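Local coordinates for protein fucose-specific lectin (Aleuria aurantia, PDB 6GKE) that binds L-fucose as a homodimeric six-bladed beta-propeller lectin, preferring the alpha-1,6-linked core fucose of glycoproteins, at residues A[188-193]-A[203-208]; A[160-165]-A[180-185]. The protein carries 1 engineered substitution. One frame throughout, in Å; residues are numbered along the deposited sequence. Where two conformers were deposited one is given.

Both interactions involve the sheet formed by strands 168-174, 177-183, 188-194 and 199-207, and each is partly buried. Interaction 1 lies within this blade, pairing its third strand with its outermost one and reaching the sugar at one end. Interaction 2 lies between blades, setting the end of strand 153-162 of the preceding sheet against strand 177-183. Its chemistry is mostly backbone bonds, bridging waters and side-chain packing, whereas interaction 1 adds a carboxylate committed to the ligand. The two meet where strands 177-183 and 188-194 run side by side: Tyr182 O faces Arg190 N, and the tyrosine next to Tyr182 reaches the carboxylate of interaction 1.

Interaction 1: residues A[188-193]-A[203-208]; sequences KIREHC and GFSASA. With FUC (alpha-L-fucopyranose), chain F.
Ile189 and Ala206 form the regular part of this antiparallel hairpin. Ile189 N donates to Ala206 O at 2.8 Å, and Ala206 N returns a bond to Ile189 O at 3.1 Å. Toward the sugar the strands part, and a water bridges them, accepting from Glu191 N at 3.0 Å and donating to Phe204 O at 2.7 Å; direct backbone bonding resumes beyond it, Glu191 with Gly202.

Among polar side chains, Glu191 serves the ligand. Its CG stands anti to the backbone N (chi1 179°), and the extended chain carries the carboxylate to the sugar. OE1 accepts fucose O3 at 2.6 Å and also Phe204 N at 3.2 Å, nearly straight (165°) but from above the carboxylate plane. OE2 takes fucose O4 at 2.7 Å and a further bond from Tyr181 OH. Gly203 donates its backbone N to fucose O2 at 2.9 Å. At the far end of the hairpin Lys188 NZ donates to Ser207 OG, given in one of two modelled conformers. Arg190 NH2 makes a salt bridge to Asp186, while NH1 rests obliquely near Ser205 CB in van der Waals contact.

Among apolar groups, Phe204 lies side by side with Ile189, whose CG2, in one of two modelled conformers, meets the ring edge in its plane. Phe204 also meets Trp245 of the fucose site, so an aromatic residue suits this pocket boundary.

Two acceptor oxygens spaced across one carboxylate match neighbouring sugar hydroxyls. Phe204 N and Tyr181 OH hold that group in place, and nearby Arg179 would probably favour its negative charge.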
loop_
_atom_site.group_PDB
_atom_site.type_symbol
_atom_site.label_atom_id
_atom_site.label_comp_id
_atom_site.label_asym_id
_atom_site.label_seq_id
_atom_site.Cartn_x
_atom_site.Cartn_y
_atom_site.Cartn_z
ATOM N N LYS A 188 -6.101 -9.942 -25.109
ATOM C CA LYS A 188 -5.022 -10.809 -25.520
ATOM C C LYS A 188 -3.702 -10.045 -25.453
ATOM O O LYS A 188 -3.609 -8.899 -25.902
ATOM C CB LYS A 188 -5.224 -11.295 -26.953
ATOM C CG LYS A 188 -6.413 -12.215 -27.150
ATOM C CD LYS A 188 -6.076 -13.679 -27.090
ATOM C CE LYS A 188 -7.237 -14.568 -27.485
ATOM N NZ LYS A 188 -8.498 -14.170 -26.818
ATOM N N ILE A 189 -2.674 -10.711 -24.930
ATOM C CA ILE A 189 -1.293 -10.277 -25.104
ATOM C C ILE A 189 -0.963 -10.456 -26.584
ATOM O O ILE A 189 -1.209 -11.531 -27.133
ATOM C CB ILE A 189 -0.286 -11.068 -24.241
ATOM C CG1 ILE A 189 -0.782 -11.343 -22.819
ATOM C CG2 ILE A 189 1.057 -10.346 -24.224
ATOM C CD1 ILE A 189 -0.976 -10.099 -22.004
ATOM N N ARG A 190 -0.414 -9.413 -27.206
ATOM C CA ARG A 190 -0.010 -9.425 -28.600
ATOM C C ARG A 190 1.452 -8.985 -28.688
ATOM O O ARG A 190 2.041 -8.540 -27.709
ATOM C CB ARG A 190 -0.897 -8.483 -29.416
ATOM C CG ARG A 190 -2.377 -8.825 -29.400
ATOM C CD ARG A 190 -2.711 -10.035 -30.242
ATOM N NE ARG A 190 -4.151 -10.212 -30.334
ATOM C CZ ARG A 190 -4.749 -11.177 -31.022
ATOM N NH1 ARG A 190 -4.035 -12.036 -31.731
ATOM N NH2 ARG A 190 -6.069 -11.272 -30.983
ATOM N N GLU A 191 2.007 -9.111 -29.894
ATOM C CA GLU A 191 3.425 -8.944 -30.145
ATOM C C GLU A 191 3.607 -8.074 -31.387
ATOM O O GLU A 191 2.968 -8.315 -32.405
ATOM C CB GLU A 191 4.044 -10.325 -30.363
ATOM C CG GLU A 191 5.530 -10.338 -30.664
ATOM C CD GLU A 191 6.027 -11.720 -31.052
ATOM O OE1 GLU A 191 5.376 -12.342 -31.917
ATOM O OE2 GLU A 191 7.066 -12.169 -30.513
ATOM N N HIS A 192 4.514 -7.095 -31.301
ATOM C CA HIS A 192 4.914 -6.282 -32.451
ATOM C C HIS A 192 6.419 -6.466 -32.642
ATOM O O HIS A 192 7.158 -6.529 -31.663
ATOM C CB HIS A 192 4.502 -4.812 -32.273
ATOM C CG HIS A 192 3.938 -4.202 -33.513
ATOM N ND1 HIS A 192 2.799 -4.699 -34.111
ATOM C CD2 HIS A 192 4.335 -3.141 -34.251
ATOM C CE1 HIS A 192 2.527 -3.970 -35.174
ATOM N NE2 HIS A 192 3.456 -3.013 -35.289
ATOM N N CYS A 193 6.847 -6.550 -33.905
ATOM C CA CYS A 193 8.177 -7.026 -34.246
ATOM C C CYS A 193 8.896 -6.070 -35.194
ATOM O O CYS A 193 8.301 -5.597 -36.151
ATOM C CB CYS A 193 8.106 -8.353 -34.987
ATOM S SG CYS A 193 7.109 -9.624 -34.174
ATOM N N GLY A 203 3.481 -13.350 -34.352
ATOM C CA GLY A 203 2.624 -14.525 -34.263
ATOM C C GLY A 203 2.166 -14.853 -32.846
ATOM O O GLY A 203 1.230 -15.626 -32.679
ATOM N N PHE A 204 2.813 -14.292 -31.819
ATOM C CA PHE A 204 2.480 -14.628 -30.440
ATOM C C PHE A 204 1.157 -13.979 -30.022
ATOM O O PHE A 204 0.958 -12.791 -30.221
ATOM C CB PHE A 204 3.551 -14.142 -29.468
ATOM C CG PHE A 204 3.172 -14.378 -28.030
ATOM C CD1 PHE A 204 3.106 -15.671 -27.537
ATOM C CD2 PHE A 204 2.822 -13.331 -27.190
ATOM C CE1 PHE A 204 2.726 -15.911 -26.228
ATOM C CE2 PHE A 204 2.442 -13.575 -25.879
ATOM C CZ PHE A 204 2.403 -14.863 -25.402
ATOM N N SER A 205 0.296 -14.748 -29.351
ATOM C CA SER A 205 -0.822 -14.170 -28.622
ATOM C C SER A 205 -1.217 -15.101 -27.476
ATOM O O SER A 205 -1.025 -16.309 -27.546
ATOM C CB SER A 205 -2.000 -13.858 -29.517
ATOM O OG SER A 205 -2.621 -15.040 -29.990
ATOM N N ALA A 206 -1.784 -14.511 -26.424
ATOM C CA ALA A 206 -2.240 -15.280 -25.274
ATOM C C ALA A 206 -3.309 -14.500 -24.515
ATOM O O ALA A 206 -3.127 -13.327 -24.207
ATOM C CB ALA A 206 -1.086 -15.585 -24.353
ATOM N N SER A 207 -4.401 -15.176 -24.163
ATOM C CA SER A 207 -5.422 -14.602 -23.289
ATOM C C SER A 207 -4.833 -14.365 -21.895
ATOM O O SER A 207 -4.103 -15.202 -21.371
ATOM C CB SER A 207 -6.629 -15.494 -23.208
ATOM O OG SER A 207 -7.294 -15.559 -24.458
ATOM N N ALA A 208 -5.182 -13.229 -21.290
ATOM C CA ALA A 208 -4.745 -12.899 -19.944
ATOM C C ALA A 208 -5.819 -12.057 -19.258
ATOM O O ALA A 208 -6.628 -11.404 -19.916
ATOM C CB ALA A 208 -3.428 -12.166 -19.975
HETATM C C1 FUC F . 8.579 -13.752 -35.453
HETATM C C2 FUC F . 7.373 -13.672 -34.531
HETATM C C3 FUC F . 7.469 -14.740 -33.442
HETATM C C4 FUC F . 8.795 -14.591 -32.697
HETATM C C5 FUC F . 9.930 -14.738 -33.702
HETATM C C6 FUC F . 11.304 -14.588 -33.062
HETATM O O1 FUC F . 8.464 -14.960 -36.193
HETATM O O2 FUC F . 6.171 -13.816 -35.304
HETATM O O3 FUC F . 6.333 -14.684 -32.579
HETATM O O4 FUC F . 8.913 -13.300 -32.095
HETATM O O5 FUC F . 9.801 -13.722 -34.708
HETATM O O HOH W 1 0.656 -10.779 -31.940
#

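Interaction 2: residues A[160-165]-A[180-185]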
loop_
_atom_site.group_PDB
_atom_site.type_symbol
_atom_site.label_atom_id
_atom_site.label_comp_id
_atom_site.label_asym_id
_atom_site.label_seq_id
_atom_site.Cartn_x
_atom_site.Cartn_y
_atom_site.Cartn_z
ATOM N N GLY A 160 -0.304 -0.467 -32.259
ATOM C CA GLY A 160 -1.121 -1.176 -31.304
ATOM C C GLY A 160 -2.366 -0.405 -30.916
ATOM O O GLY A 160 -2.466 0.803 -31.098
ATOM N N SER A 161 -3.310 -1.146 -30.340
ATOM C CA SER A 161 -4.528 -0.614 -29.755
ATOM C C SER A 161 -4.783 -1.380 -28.456
ATOM O O SER A 161 -5.059 -2.581 -28.500
ATOM C CB SER A 161 -5.672 -0.738 -30.715
ATOM O OG SER A 161 -6.866 -0.204 -30.172
ATOM N N THR A 162 -4.645 -0.698 -27.311
ATOM C CA THR A 162 -4.382 -1.406 -26.059
ATOM C C THR A 162 -5.510 -1.223 -25.045
ATOM O O THR A 162 -6.319 -0.296 -25.118
ATOM C CB THR A 162 -3.059 -0.950 -25.426
ATOM O OG1 THR A 162 -3.228 0.313 -24.787
ATOM C CG2 THR A 162 -1.933 -0.848 -26.431
ATOM N N VAL A 163 -5.499 -2.094 -24.036
ATOM C CA VAL A 163 -6.263 -1.830 -22.829
ATOM C C VAL A 163 -5.741 -0.538 -22.210
ATOM O O VAL A 163 -4.589 -0.150 -22.411
ATOM C CB VAL A 163 -6.205 -2.979 -21.808
ATOM C CG1 VAL A 163 -6.755 -4.271 -22.383
ATOM C CG2 VAL A 163 -4.816 -3.178 -21.229
ATOM N N PRO A 164 -6.564 0.161 -21.403
ATOM C CA PRO A 164 -6.107 1.366 -20.719
ATOM C C PRO A 164 -4.856 1.072 -19.879
ATOM O O PRO A 164 -4.844 0.141 -19.076
ATOM C CB PRO A 164 -7.297 1.751 -19.824
ATOM C CG PRO A 164 -8.492 1.128 -20.505
ATOM C CD PRO A 164 -7.966 -0.158 -21.104
ATOM N N GLY A 165 -3.808 1.868 -20.066
ATOM C CA GLY A 165 -2.604 1.725 -19.254
ATOM C C GLY A 165 -1.999 0.329 -19.321
ATOM O O GLY A 165 -1.498 -0.182 -18.315
ATOM N N ILE A 180 8.050 -6.421 -28.884
ATOM C CA ILE A 180 7.275 -5.629 -27.933
ATOM C C ILE A 180 5.974 -6.376 -27.654
ATOM O O ILE A 180 5.297 -6.801 -28.589
ATOM C CB ILE A 180 6.978 -4.219 -28.484
ATOM C CG1 ILE A 180 8.222 -3.542 -29.073
ATOM C CG2 ILE A 180 6.289 -3.377 -27.418
ATOM C CD1 ILE A 180 9.383 -3.366 -28.116
ATOM N N TYR A 181 5.648 -6.526 -26.368
ATOM C CA TYR A 181 4.480 -7.268 -25.904
ATOM C C TYR A 181 3.572 -6.310 -25.144
ATOM O O TYR A 181 4.031 -5.506 -24.346
ATOM C CB TYR A 181 4.905 -8.454 -25.030
ATOM C CG TYR A 181 5.800 -9.389 -25.789
ATOM C CD1 TYR A 181 5.275 -10.373 -26.608
ATOM C CD2 TYR A 181 7.172 -9.211 -25.788
ATOM C CE1 TYR A 181 6.090 -11.176 -27.386
ATOM C CE2 TYR A 181 8.004 -10.006 -26.558
ATOM C CZ TYR A 181 7.461 -10.986 -27.370
ATOM O OH TYR A 181 8.286 -11.744 -28.156
ATOM N N TYR A 182 2.271 -6.404 -25.405
ATOM C CA TYR A 182 1.301 -5.500 -24.796
ATOM C C TYR A 182 -0.052 -6.206 -24.773
ATOM O O TYR A 182 -0.213 -7.229 -25.421
ATOM C CB TYR A 182 1.236 -4.189 -25.584
ATOM C CG TYR A 182 0.774 -4.373 -27.007
ATOM C CD1 TYR A 182 1.657 -4.731 -28.012
ATOM C CD2 TYR A 182 -0.563 -4.249 -27.339
ATOM C CE1 TYR A 182 1.228 -4.944 -29.311
ATOM C CE2 TYR A 182 -1.010 -4.448 -28.634
ATOM C CZ TYR A 182 -0.112 -4.802 -29.625
ATOM O OH TYR A 182 -0.566 -5.010 -30.896
ATOM N N GLN A 183 -1.020 -5.644 -24.048
ATOM C CA GLN A 183 -2.336 -6.245 -23.969
ATOM C C GLN A 183 -3.305 -5.410 -24.807
ATOM O O GLN A 183 -3.520 -4.230 -24.542
ATOM C CB GLN A 183 -2.790 -6.362 -22.517
ATOM C CG GLN A 183 -4.093 -7.138 -22.363
ATOM C CD GLN A 183 -4.401 -7.445 -20.920
ATOM O OE1 GLN A 183 -4.182 -6.621 -20.035
ATOM N NE2 GLN A 183 -4.937 -8.628 -20.671
ATOM N N ALA A 184 -3.866 -6.050 -25.838
ATOM C CA ALA A 184 -4.774 -5.399 -26.767
ATOM C C ALA A 184 -6.177 -5.339 -26.163
ATOM O O ALA A 184 -6.446 -5.933 -25.121
ATOM C CB ALA A 184 -4.771 -6.138 -28.080
ATOM N N THR A 185 -7.081 -4.643 -26.858
ATOM C CA THR A 185 -8.402 -4.341 -26.332
ATOM C C THR A 185 -9.265 -5.599 -26.147
ATOM O O THR A 185 -10.252 -5.524 -25.443
ATOM C CB THR A 185 -9.124 -3.306 -27.207
ATOM O OG1 THR A 185 -9.100 -3.738 -28.570
ATOM C CG2 THR A 185 -8.506 -1.929 -27.096
HETATM O O HOH W 2 -3.076 -3.928 -31.480
HETATM O O HOH W 3 -9.174 -1.703 -30.446
#
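Val163 N donates to Gln183 O at 3.0 Å with an N-H angle of 163°, the firmer of two backbone bonds across the contact. The second is weak: Thr185 N reaches Ser161 O at 3.3 Å and only 130°. Between them Thr162 and Ala184 sit in a single bridge, and Ser161 O also receives a CA-H contact from Ala184.

Water completes the polar network. One molecule accepts from Ser161 N at 3.0 Å and bonds Tyr182 OH at 2.8 Å, while another joins Ser161 OG to Thr185 OG1. Serine and threonine suit this solvent-facing edge because each hydroxyl can bond a water, while Thr185 CG2 packs on Thr162 O. Thr162 OG1, between the backbone N and the carbonyl carbon (chi1 77°), donates to Val163 O at 2.8 Å from above the carbonyl plane and is also bonded to Gln135 NE2. Gln183 is satisfied beyond the contact: its N bonds Thr166 OG1, NE2 gives to Ser209 O and Asn187 O, and OE1 accepts from Gly211 N.

Thr162 crosses Tyr182 at about a right angle, its CG2 3.8 Å from ring atom CD2. Val163 crosses Gln183 obliquely: CG1 meets Gln183 CG and comes close to Ala184 O, and CG2 lies near Gln183 CB and OE1. Glycine suits position 160, where a CB would crowd both Tyr182 and the preceding carbonyl.

A connection from the outer strand of one blade to the inner strand of the next is characteristic of the beta-propeller; here its start is held to the end of strand 177-183.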